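Local coordinates for probable starch synthase 4, chloroplastic/amyloplastic (Arabidopsis thaliana, PDB 6GNE), which belongs to the two-domain GT-B glycosyltransferases and is modelled here with bound adenosine-5'-diphosphate and glycan, at residues S486-Q489 / Y490-Y494; P231-A234 / Q235-T239; E130-Q134 / S135-P139. All coordinates share one frame; numbering follows the deposited sequence.

Interaction 1 of 3, residues S486-Q489 / Y490-Y494; sequences SATQ and YEELY
The Y490 ring meets S486 by its edge. S486 O lies near the ring plane, and Y490 CD2 stands 3.2 Å from S486 O. CG sits anti to the carbonyl carbon (chi1 -82°), which brings the ring beside the preceding turn, and chi2 (-86°) turns its edge to S486 O. The same carbonyl accepts a bond from Y490 N, 3.1 Å from S486 O, so backbone and ring edge share one oxygen. One turn on, the Y494 ring has Y490 O over one face, offset toward the rim.

On the outer side, T488 CG2 faces two carboxylates. It is 4.1 Å from E491 OE2 and equally far from E492 OE2, and both glutamates cross the threonine at a slant. E492 CG also lies 3.4 Å from T488 O, which accepts a bond from E492 N. L493 repeats this one residue later: its CG lies against Q489 O, and its N donates to that oxygen.

The polar ends are held elsewhere. K42 NZ and G484 O bond T488 OG1, and H44 NE2 bonds E491 OE1. Y490 OH bonds T227 OG1, while A487 packs on L35 and A38. This is regular alpha-helix geometry in helix 484-499, which lies against the N-terminal domain, as the last helix of a GT-B protein characteristically does after the second domain.

Interaction 2 of 3, residues P231-A234 / Q235-T239; sequences PTYA and QEVRT
V237 lies over one face of the Y233 ring. Its CG1 is 3.9 Å from the ring centroid and 22° off the normal, a CH-pi contact. The methyl is offset toward the rim, with V237 CG1 3.6 Å from Y233 CZ. CG1 sits anti to the carbonyl carbon (chi1 -66°), which brings it over the ring; CG2 lies between the backbone N and the carbonyl carbon, near Y233 O and A234 O. E236 comes to the ring from another direction. Its OE1 lies in the ring plane at the edge, 3.5 Å from Y233 CD1, and the carboxylate stands nearly perpendicular to the ring. E236 OE2 faces T232, 3.8 Å from T232 CG2. R238 runs out extended from CG to NE; its CG lies 3.4 Å from A234 O, and its NH2 end comes near A234 CB.

All these pairs are three or four residues apart on helix 231-238. E236 N donates to T232 O at 2.9 Å, and V237 N to Y233 O. The R238 N bond to A234 O is weak. The helix follows strand 225-228 of the N-terminal domain of the GT-B fold.

Partners from both domains fix the side chains. F177 N bonds Y233 OH from the N-terminal side. G419 N bonds E236 OE2 and D423 OD1 bonds T232 OG1, both from the second domain. The Y233 side chain is about 7 Å from the bound AC1 unit of the glycan. At the helix end, E236 O accepts from both T239 N and T239 OG1, 2.9 Å from E236 O, as T239 becomes the N-cap of the next helix.

Interaction 3 of 3, residues E130-Q134 / S135-P139; sequences ELLLQ and SGKKP
A Schellman motif ends helix 117-134, joining L132 and L133 to G136 and K137. K137 N donates to L132 O at 3.1 Å, and G136 N donates to L133 O at 2.9 Å. Both bonds are about equally straight at the hydrogen (151° and 152°), but G136 N stands well above the carbonyl plane of L133, whereas K137 N is tilted much less from that of L132. G136 is the C-prime residue, and its positive phi (58°) turns the chain back over the last carbonyls. K137 follows it. Its CB lies 4.1 Å from L132 CD2, with the two side chains crossing at about a right angle. This apolar touch between the residues that close the wider loop commonly accompanies the motif.

One step earlier, S135 N donates to L131 O at 3.2 Å. The modelled approach of the S135 hydroxyl to that oxygen is too close to be trusted at this resolution.

The turn redirects the chain from helix 117-134 into strand 141-145 of the parallel part of the N-terminal sheet. That sheet has the Rossmann-like arrangement of GT-B proteins. P139 is already buried here. Its CG comes to 4.5 Å from L132 CD1, and its ring also packs on Y11 and V13 of strand 11-15. L132 continues the apolar layer against I49 and L165.

On the helix itself, Q134 reaches back one turn with its chain extended beyond CG. Q134 NE2 donates to E130 OE1 at 3.3 Å, meeting the carboxylate from above its plane. The other carboxylate oxygen, E130 OE2, bonds Y160 OH.

All three interactions are local contacts within or at the end of a helix, and each is partly buried. Interactions 1 and 2 come within about 7 Å of each other at their nearest atoms. Both place a buried tyrosine beside strand 225-228, Y490 on T227 and Y233 on T228. Interaction 1 ties the last helix to the N-terminal domain. Interaction 2 lies between the two domains, and its polar ends reach into both. Interaction 3 is farther out, with its centre about 35 Å from that of interaction 2. It has no aromatic ring, and backbone bonds round a glycine turn replace continuous helix bonding.

Interaction 1 of 3, residues S486-Q489 / Y490-Y494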
ATOM      1  N   SER A 486      -4.228 -15.035  -2.186  1.00 42.36           N
ATOM      2  CA  SER A 486      -3.053 -14.413  -2.803  1.00 41.66           C
ATOM      3  C   SER A 486      -1.720 -14.790  -2.160  1.00 42.70           C
ATOM      4  O   SER A 486      -0.702 -14.800  -2.852  1.00 45.85           O
ATOM      5  CB  SER A 486      -3.176 -12.891  -2.841  1.00 38.39           C
ATOM      6  OG  SER A 486      -4.155 -12.554  -3.762  1.00 37.75           O
ATOM      7  N   ALA A 487      -1.702 -15.054  -0.854  1.00 41.53           N
ATOM      8  CA  ALA A 487      -0.510 -15.599  -0.209  1.00 41.57           C
ATOM      9  C   ALA A 487      -0.123 -16.984  -0.756  1.00 43.74           C
ATOM     10  O   ALA A 487       1.059 -17.283  -0.932  1.00 43.60           O
ATOM     11  CB  ALA A 487      -0.696 -15.648   1.288  1.00 41.66           C
ATOM     12  N   THR A 488      -1.124 -17.817  -1.022  1.00 45.97           N
ATOM     13  CA  THR A 488      -0.928 -19.097  -1.733  1.00 47.90           C
ATOM     14  C   THR A 488      -0.315 -18.912  -3.135  1.00 47.55           C
ATOM     15  O   THR A 488       0.509 -19.707  -3.535  1.00 48.97           O
ATOM     16  CB  THR A 488      -2.261 -19.911  -1.837  1.00 48.77           C
ATOM     17  OG1 THR A 488      -2.854 -20.058  -0.548  1.00 50.05           O
ATOM     18  CG2 THR A 488      -2.013 -21.276  -2.335  1.00 50.43           C
ATOM     19  N   GLN A 489      -0.713 -17.884  -3.883  1.00 47.20           N
ATOM     20  CA  GLN A 489      -0.094 -17.631  -5.207  1.00 47.55           C
ATOM     21  C   GLN A 489       1.377 -17.188  -5.101  1.00 46.65           C
ATOM     22  O   GLN A 489       2.206 -17.631  -5.916  1.00 46.81           O
ATOM     23  CB  GLN A 489      -0.811 -16.593  -6.035  1.00 47.10           C
ATOM     24  CG  GLN A 489      -2.256 -16.841  -6.379  1.00 50.09           C
ATOM     25  CD  GLN A 489      -2.762 -15.783  -7.362  1.00 49.65           C
ATOM     26  OE1 GLN A 489      -3.737 -15.046  -7.096  1.00 49.22           O
ATOM     27  NE2 GLN A 489      -2.058 -15.674  -8.492  1.00 50.13           N
ATOM     28  N   TYR A 490       1.698 -16.332  -4.126  1.00 44.51           N
ATOM     29  CA  TYR A 490       3.095 -15.964  -3.868  1.00 45.65           C
ATOM     30  C   TYR A 490       3.938 -17.197  -3.443  1.00 48.68           C
ATOM     31  O   TYR A 490       5.061 -17.389  -3.915  1.00 47.19           O
ATOM     32  CB  TYR A 490       3.212 -14.849  -2.808  1.00 42.98           C
ATOM     33  CG  TYR A 490       3.010 -13.428  -3.310  1.00 41.29           C
ATOM     34  CD1 TYR A 490       4.061 -12.699  -3.840  1.00 41.46           C
ATOM     35  CD2 TYR A 490       1.781 -12.806  -3.229  1.00 39.31           C
ATOM     36  CE1 TYR A 490       3.886 -11.403  -4.288  1.00 39.58           C
ATOM     37  CE2 TYR A 490       1.605 -11.513  -3.665  1.00 38.05           C
ATOM     38  CZ  TYR A 490       2.655 -10.810  -4.196  1.00 38.13           C
ATOM     39  OH  TYR A 490       2.468  -9.521  -4.644  1.00 35.55           O
ATOM     40  N   GLU A 491       3.371 -18.012  -2.555  1.00 51.96           N
ATOM     41  CA  GLU A 491       4.009 -19.228  -2.076  1.00 55.92           C
ATOM     42  C   GLU A 491       4.385 -20.156  -3.240  1.00 58.67           C
ATOM     43  O   GLU A 491       5.518 -20.706  -3.266  1.00 58.74           O
ATOM     44  CB  GLU A 491       3.089 -19.929  -1.067  1.00 57.80           C
ATOM     45  CG  GLU A 491       3.562 -21.298  -0.551  1.00 61.20           C
ATOM     46  CD  GLU A 491       2.506 -22.024   0.272  1.00 62.90           C
ATOM     47  OE1 GLU A 491       2.798 -22.419   1.413  1.00 64.56           O
ATOM     48  OE2 GLU A 491       1.364 -22.201  -0.199  1.00 64.80           O
ATOM     49  N   GLU A 492       3.440 -20.348  -4.178  1.00 60.81           N
ATOM     50  CA  GLU A 492       3.665 -21.183  -5.378  1.00 64.29           C
ATOM     51  C   GLU A 492       4.744 -20.608  -6.292  1.00 61.94           C
ATOM     52  O   GLU A 492       5.482 -21.378  -6.889  1.00 63.53           O
ATOM     53  CB  GLU A 492       2.366 -21.454  -6.169  1.00 68.47           C
ATOM     54  CG  GLU A 492       1.394 -22.419  -5.458  1.00 74.38           C
ATOM     55  CD  GLU A 492      -0.057 -22.453  -6.015  1.00 79.52           C
ATOM     56  OE1 GLU A 492      -0.454 -21.572  -6.849  1.00 81.79           O
ATOM     57  OE2 GLU A 492      -0.815 -23.383  -5.599  1.00 80.86           O
ATOM     58  N   LEU A 493       4.848 -19.275  -6.376  1.00 57.35           N
ATOM     59  CA  LEU A 493       5.954 -18.639  -7.088  1.00 55.24           C
ATOM     60  C   LEU A 493       7.288 -18.875  -6.396  1.00 55.33           C
ATOM     61  O   LEU A 493       8.273 -19.177  -7.071  1.00 56.75           O
ATOM     62  CB  LEU A 493       5.711 -17.147  -7.299  1.00 52.09           C
ATOM     63  CG  LEU A 493       4.544 -16.752  -8.212  1.00 51.76           C
ATOM     64  CD1 LEU A 493       4.245 -15.260  -8.064  1.00 49.28           C
ATOM     65  CD2 LEU A 493       4.727 -17.140  -9.690  1.00 52.84           C
ATOM     66  N   TYR A 494       7.306 -18.755  -5.066  1.00 54.22           N
ATOM     67  CA  TYR A 494       8.508 -19.015  -4.261  1.00 54.78           C
ATOM     68  C   TYR A 494       9.029 -20.441  -4.418  1.00 58.94           C
ATOM     69  O   TYR A 494      10.215 -20.639  -4.700  1.00 60.60           O
ATOM     70  CB  TYR A 494       8.245 -18.802  -2.765  1.00 52.58           C
ATOM     71  CG  TYR A 494       7.958 -17.395  -2.262  1.00 50.34           C
ATOM     72  CD1 TYR A 494       8.104 -16.255  -3.066  1.00 48.66           C
ATOM     73  CD2 TYR A 494       7.565 -17.207  -0.941  1.00 49.39           C
ATOM     74  CE1 TYR A 494       7.839 -14.989  -2.574  1.00 46.33           C
ATOM     75  CE2 TYR A 494       7.301 -15.958  -0.445  1.00 47.80           C
ATOM     76  CZ  TYR A 494       7.446 -14.851  -1.264  1.00 46.75           C
ATOM     77  OH  TYR A 494       7.193 -13.620  -0.732  1.00 44.98           O
TER

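Interaction 2 of 3, residues P231-A234 / Q235-T239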
ATOM      1  N   PRO A 231      -4.133  -8.084 -11.078  1.00 36.70           N
ATOM      2  CA  PRO A 231      -4.101  -8.539 -12.497  1.00 39.07           C
ATOM      3  C   PRO A 231      -4.366  -7.413 -13.544  1.00 39.35           C
ATOM      4  O   PRO A 231      -3.651  -7.323 -14.554  1.00 40.84           O
ATOM      5  CB  PRO A 231      -5.224  -9.594 -12.564  1.00 38.92           C
ATOM      6  CG  PRO A 231      -5.453 -10.043 -11.157  1.00 37.96           C
ATOM      7  CD  PRO A 231      -5.003  -8.937 -10.238  1.00 36.67           C
ATOM      8  N   THR A 232      -5.358  -6.561 -13.294  1.00 38.04           N
ATOM      9  CA  THR A 232      -5.687  -5.476 -14.233  1.00 37.88           C
ATOM     10  C   THR A 232      -4.550  -4.447 -14.348  1.00 36.86           C
ATOM     11  O   THR A 232      -4.167  -4.063 -15.460  1.00 35.76           O
ATOM     12  CB  THR A 232      -7.025  -4.785 -13.871  1.00 37.38           C
ATOM     13  OG1 THR A 232      -8.103  -5.727 -13.983  1.00 37.44           O
ATOM     14  CG2 THR A 232      -7.307  -3.580 -14.784  1.00 37.28           C
ATOM     15  N   TYR A 233      -3.994  -4.030 -13.212  1.00 35.09           N
ATOM     16  CA  TYR A 233      -2.831  -3.135 -13.256  1.00 34.95           C
ATOM     17  C   TYR A 233      -1.652  -3.749 -14.041  1.00 36.03           C
ATOM     18  O   TYR A 233      -1.021  -3.059 -14.820  1.00 34.90           O
ATOM     19  CB  TYR A 233      -2.378  -2.761 -11.860  1.00 33.62           C
ATOM     20  CG  TYR A 233      -1.306  -1.710 -11.820  1.00 33.98           C
ATOM     21  CD1 TYR A 233      -1.504  -0.455 -12.392  1.00 34.93           C
ATOM     22  CD2 TYR A 233      -0.103  -1.948 -11.176  1.00 34.83           C
ATOM     23  CE1 TYR A 233      -0.529   0.533 -12.318  1.00 35.45           C
ATOM     24  CE2 TYR A 233       0.878  -0.966 -11.076  1.00 35.43           C
ATOM     25  CZ  TYR A 233       0.666   0.265 -11.654  1.00 36.24           C
ATOM     26  OH  TYR A 233       1.650   1.216 -11.572  1.00 37.59           O
ATOM     27  N   ALA A 234      -1.400  -5.044 -13.852  1.00 36.65           N
ATOM     28  CA  ALA A 234      -0.370  -5.755 -14.629  1.00 38.70           C
ATOM     29  C   ALA A 234      -0.606  -5.640 -16.120  1.00 40.93           C
ATOM     30  O   ALA A 234       0.368  -5.464 -16.892  1.00 41.71           O
ATOM     31  CB  ALA A 234      -0.258  -7.215 -14.222  1.00 38.15           C
ATOM     32  N   GLN A 235      -1.869  -5.704 -16.544  1.00 42.09           N
ATOM     33  CA  GLN A 235      -2.174  -5.515 -17.969  1.00 45.00           C
ATOM     34  C   GLN A 235      -1.936  -4.067 -18.403  1.00 43.40           C
ATOM     35  O   GLN A 235      -1.380  -3.825 -19.455  1.00 42.87           O
ATOM     36  CB  GLN A 235      -3.592  -5.966 -18.306  1.00 48.01           C
ATOM     37  CG  GLN A 235      -3.788  -7.479 -18.150  1.00 51.29           C
ATOM     38  CD  GLN A 235      -3.000  -8.310 -19.192  1.00 57.83           C
ATOM     39  OE1 GLN A 235      -2.094  -9.097 -18.846  1.00 62.23           O
ATOM     40  NE2 GLN A 235      -3.319  -8.117 -20.468  1.00 60.53           N
ATOM     41  N   GLU A 236      -2.350  -3.115 -17.571  1.00 41.71           N
ATOM     42  CA  GLU A 236      -2.201  -1.679 -17.883  1.00 41.67           C
ATOM     43  C   GLU A 236      -0.751  -1.275 -18.089  1.00 42.75           C
ATOM     44  O   GLU A 236      -0.456  -0.552 -19.026  1.00 42.72           O
ATOM     45  CB  GLU A 236      -2.821  -0.811 -16.791  1.00 39.52           C
ATOM     46  CG  GLU A 236      -4.348  -0.852 -16.755  1.00 38.00           C
ATOM     47  CD  GLU A 236      -4.942  -0.251 -15.491  1.00 36.05           C
ATOM     48  OE1 GLU A 236      -4.225   0.021 -14.489  1.00 34.90           O
ATOM     49  OE2 GLU A 236      -6.174  -0.060 -15.498  1.00 35.88           O
ATOM     50  N   VAL A 237       0.144  -1.780 -17.242  1.00 42.74           N
ATOM     51  CA  VAL A 237       1.555  -1.450 -17.339  1.00 44.71           C
ATOM     52  C   VAL A 237       2.298  -2.179 -18.457  1.00 48.96           C
ATOM     53  O   VAL A 237       3.426  -1.814 -18.763  1.00 49.65           O
ATOM     54  CB  VAL A 237       2.310  -1.604 -16.000  1.00 43.94           C
ATOM     55  CG1 VAL A 237       1.794  -0.592 -14.996  1.00 41.72           C
ATOM     56  CG2 VAL A 237       2.238  -3.025 -15.453  1.00 43.58           C
ATOM     57  N   ARG A 238       1.675  -3.188 -19.069  1.00 52.28           N
ATOM     58  CA  ARG A 238       2.187  -3.772 -20.310  1.00 54.98           C
ATOM     59  C   ARG A 238       1.877  -2.939 -21.548  1.00 56.26           C
ATOM     60  O   ARG A 238       2.464  -3.164 -22.585  1.00 59.04           O
ATOM     61  CB  ARG A 238       1.647  -5.193 -20.488  1.00 58.22           C
ATOM     62  CG  ARG A 238       2.327  -6.249 -19.619  1.00 60.40           C
ATOM     63  CD  ARG A 238       1.667  -7.599 -19.847  1.00 64.36           C
ATOM     64  NE  ARG A 238       2.386  -8.745 -19.281  1.00 69.13           N
ATOM     65  CZ  ARG A 238       2.001  -9.466 -18.208  1.00 71.01           C
ATOM     66  NH1 ARG A 238       2.748 -10.515 -17.820  1.00 71.61           N
ATOM     67  NH2 ARG A 238       0.913  -9.149 -17.472  1.00 66.63           N
ATOM     68  N   THR A 239       0.941  -2.002 -21.481  1.00 56.25           N
ATOM     69  CA  THR A 239       0.655  -1.087 -22.612  1.00 58.10           C
ATOM     70  C   THR A 239       1.530   0.156 -22.497  1.00 59.53           C
ATOM     71  O   THR A 239       1.953   0.546 -21.390  1.00 58.09           O
ATOM     72  CB  THR A 239      -0.820  -0.625 -22.680  1.00 57.04           C
ATOM     73  OG1 THR A 239      -1.064   0.369 -21.677  1.00 56.56           O
ATOM     74  CG2 THR A 239      -1.798  -1.799 -22.510  1.00 56.81           C
TER

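Interaction 3 of 3, residues E130-Q134 / S135-P139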
ATOM      1  N   GLU A 130      24.150  -6.871   3.824  1.00 51.30           N
ATOM      2  CA  GLU A 130      25.297  -7.000   4.721  1.00 54.74           C
ATOM      3  C   GLU A 130      24.897  -7.623   6.061  1.00 54.08           C
ATOM      4  O   GLU A 130      25.555  -8.511   6.533  1.00 54.95           O
ATOM      5  CB  GLU A 130      25.933  -5.620   4.921  1.00 56.52           C
ATOM      6  CG  GLU A 130      27.380  -5.624   5.346  1.00 60.14           C
ATOM      7  CD  GLU A 130      28.269  -6.295   4.342  1.00 63.10           C
ATOM      8  OE1 GLU A 130      28.742  -7.405   4.636  1.00 66.78           O
ATOM      9  OE2 GLU A 130      28.486  -5.703   3.237  1.00 63.29           O
ATOM     10  N   LEU A 131      23.789  -7.186   6.628  1.00 53.24           N
ATOM     11  CA  LEU A 131      23.274  -7.802   7.847  1.00 54.36           C
ATOM     12  C   LEU A 131      23.025  -9.288   7.647  1.00 55.11           C
ATOM     13  O   LEU A 131      23.369 -10.083   8.512  1.00 57.43           O
ATOM     14  CB  LEU A 131      22.002  -7.093   8.348  1.00 53.04           C
ATOM     15  CG  LEU A 131      21.068  -7.804   9.347  1.00 52.86           C
ATOM     16  CD1 LEU A 131      21.734  -8.061  10.700  1.00 55.34           C
ATOM     17  CD2 LEU A 131      19.791  -6.991   9.510  1.00 50.87           C
ATOM     18  N   LEU A 132      22.438  -9.669   6.518  1.00 54.94           N
ATOM     19  CA  LEU A 132      22.202 -11.098   6.221  1.00 55.94           C
ATOM     20  C   LEU A 132      23.505 -11.932   6.148  1.00 59.20           C
ATOM     21  O   LEU A 132      23.630 -12.987   6.809  1.00 59.51           O
ATOM     22  CB  LEU A 132      21.374 -11.269   4.940  1.00 53.98           C
ATOM     23  CG  LEU A 132      19.916 -10.827   5.033  1.00 52.16           C
ATOM     24  CD1 LEU A 132      19.228 -10.976   3.692  1.00 51.41           C
ATOM     25  CD2 LEU A 132      19.157 -11.589   6.115  1.00 51.93           C
ATOM     26  N   LEU A 133      24.454 -11.433   5.351  1.00 60.79           N
ATOM     27  CA  LEU A 133      25.755 -12.067   5.182  1.00 63.26           C
ATOM     28  C   LEU A 133      26.390 -12.256   6.553  1.00 64.31           C
ATOM     29  O   LEU A 133      26.673 -13.375   6.954  1.00 65.48           O
ATOM     30  CB  LEU A 133      26.654 -11.217   4.271  1.00 64.50           C
ATOM     31  CG  LEU A 133      28.110 -11.669   4.051  1.00 67.85           C
ATOM     32  CD1 LEU A 133      28.208 -12.986   3.269  1.00 69.15           C
ATOM     33  CD2 LEU A 133      28.926 -10.579   3.363  1.00 68.44           C
ATOM     34  N   GLN A 134      26.557 -11.160   7.282  1.00 63.96           N
ATOM     35  CA  GLN A 134      27.295 -11.171   8.555  1.00 65.80           C
ATOM     36  C   GLN A 134      26.671 -11.988   9.688  1.00 64.64           C
ATOM     37  O   GLN A 134      27.380 -12.323  10.613  1.00 66.96           O
ATOM     38  CB  GLN A 134      27.631  -9.738   9.026  1.00 66.92           C
ATOM     39  CG  GLN A 134      28.781  -9.128   8.219  1.00 70.09           C
ATOM     40  CD  GLN A 134      29.245  -7.760   8.704  1.00 72.31           C
ATOM     41  OE1 GLN A 134      29.284  -7.477   9.919  1.00 73.73           O
ATOM     42  NE2 GLN A 134      29.599  -6.896   7.745  1.00 73.14           N
ATOM     43  N   SER A 135      25.392 -12.328   9.617  1.00 61.91           N
ATOM     44  CA  SER A 135      24.768 -13.256  10.579  1.00 62.03           C
ATOM     45  C   SER A 135      24.715 -14.693  10.072  1.00 62.72           C
ATOM     46  O   SER A 135      24.062 -15.537  10.681  1.00 62.21           O
ATOM     47  CB  SER A 135      23.343 -12.807  10.932  1.00 59.84           C
ATOM     48  OG  SER A 135      22.862 -11.820  10.048  1.00 58.10           O
ATOM     49  N   GLY A 136      25.357 -14.967   8.949  1.00 63.92           N
ATOM     50  CA  GLY A 136      25.276 -16.285   8.330  1.00 66.33           C
ATOM     51  C   GLY A 136      23.871 -16.766   7.976  1.00 65.45           C
ATOM     52  O   GLY A 136      23.625 -17.941   7.949  1.00 66.44           O
ATOM     53  N   LYS A 137      22.940 -15.863   7.732  1.00 65.34           N
ATOM     54  CA  LYS A 137      21.585 -16.272   7.392  1.00 65.55           C
ATOM     55  C   LYS A 137      21.562 -16.780   5.947  1.00 65.12           C
ATOM     56  O   LYS A 137      22.234 -16.223   5.077  1.00 64.81           O
ATOM     57  CB  LYS A 137      20.604 -15.108   7.568  1.00 65.72           C
ATOM     58  CG  LYS A 137      20.370 -14.640   9.004  1.00 67.82           C
ATOM     59  CD  LYS A 137      20.030 -15.786   9.947  1.00 71.02           C
ATOM     60  CE  LYS A 137      19.250 -15.278  11.172  1.00 72.17           C
ATOM     61  NZ  LYS A 137      19.165 -16.298  12.250  1.00 73.82           N
ATOM     62  N   LYS A 138      20.800 -17.839   5.709  1.00 64.75           N
ATOM     63  CA  LYS A 138      20.714 -18.445   4.389  1.00 65.33           C
ATOM     64  C   LYS A 138      19.258 -18.555   3.964  1.00 62.50           C
ATOM     65  O   LYS A 138      18.688 -19.649   3.998  1.00 62.73           O
ATOM     66  CB  LYS A 138      21.378 -19.822   4.402  1.00 68.87           C
ATOM     67  CG  LYS A 138      22.860 -19.760   4.725  1.00 71.20           C
ATOM     68  CD  LYS A 138      23.610 -20.966   4.174  1.00 74.69           C
ATOM     69  CE  LYS A 138      25.115 -20.740   4.130  1.00 77.12           C
ATOM     70  NZ  LYS A 138      25.502 -19.464   3.450  1.00 76.00           N
ATOM     71  N   PRO A 139      18.648 -17.416   3.573  1.00 59.54           N
ATOM     72  CA  PRO A 139      17.253 -17.459   3.137  1.00 56.61           C
ATOM     73  C   PRO A 139      17.064 -18.121   1.773  1.00 54.80           C
ATOM     74  O   PRO A 139      17.915 -18.018   0.899  1.00 55.29           O
ATOM     75  CB  PRO A 139      16.840 -15.972   3.100  1.00 55.04           C
ATOM     76  CG  PRO A 139      18.117 -15.236   2.932  1.00 56.33           C
ATOM     77  CD  PRO A 139      19.155 -16.029   3.654  1.00 58.63           C
TER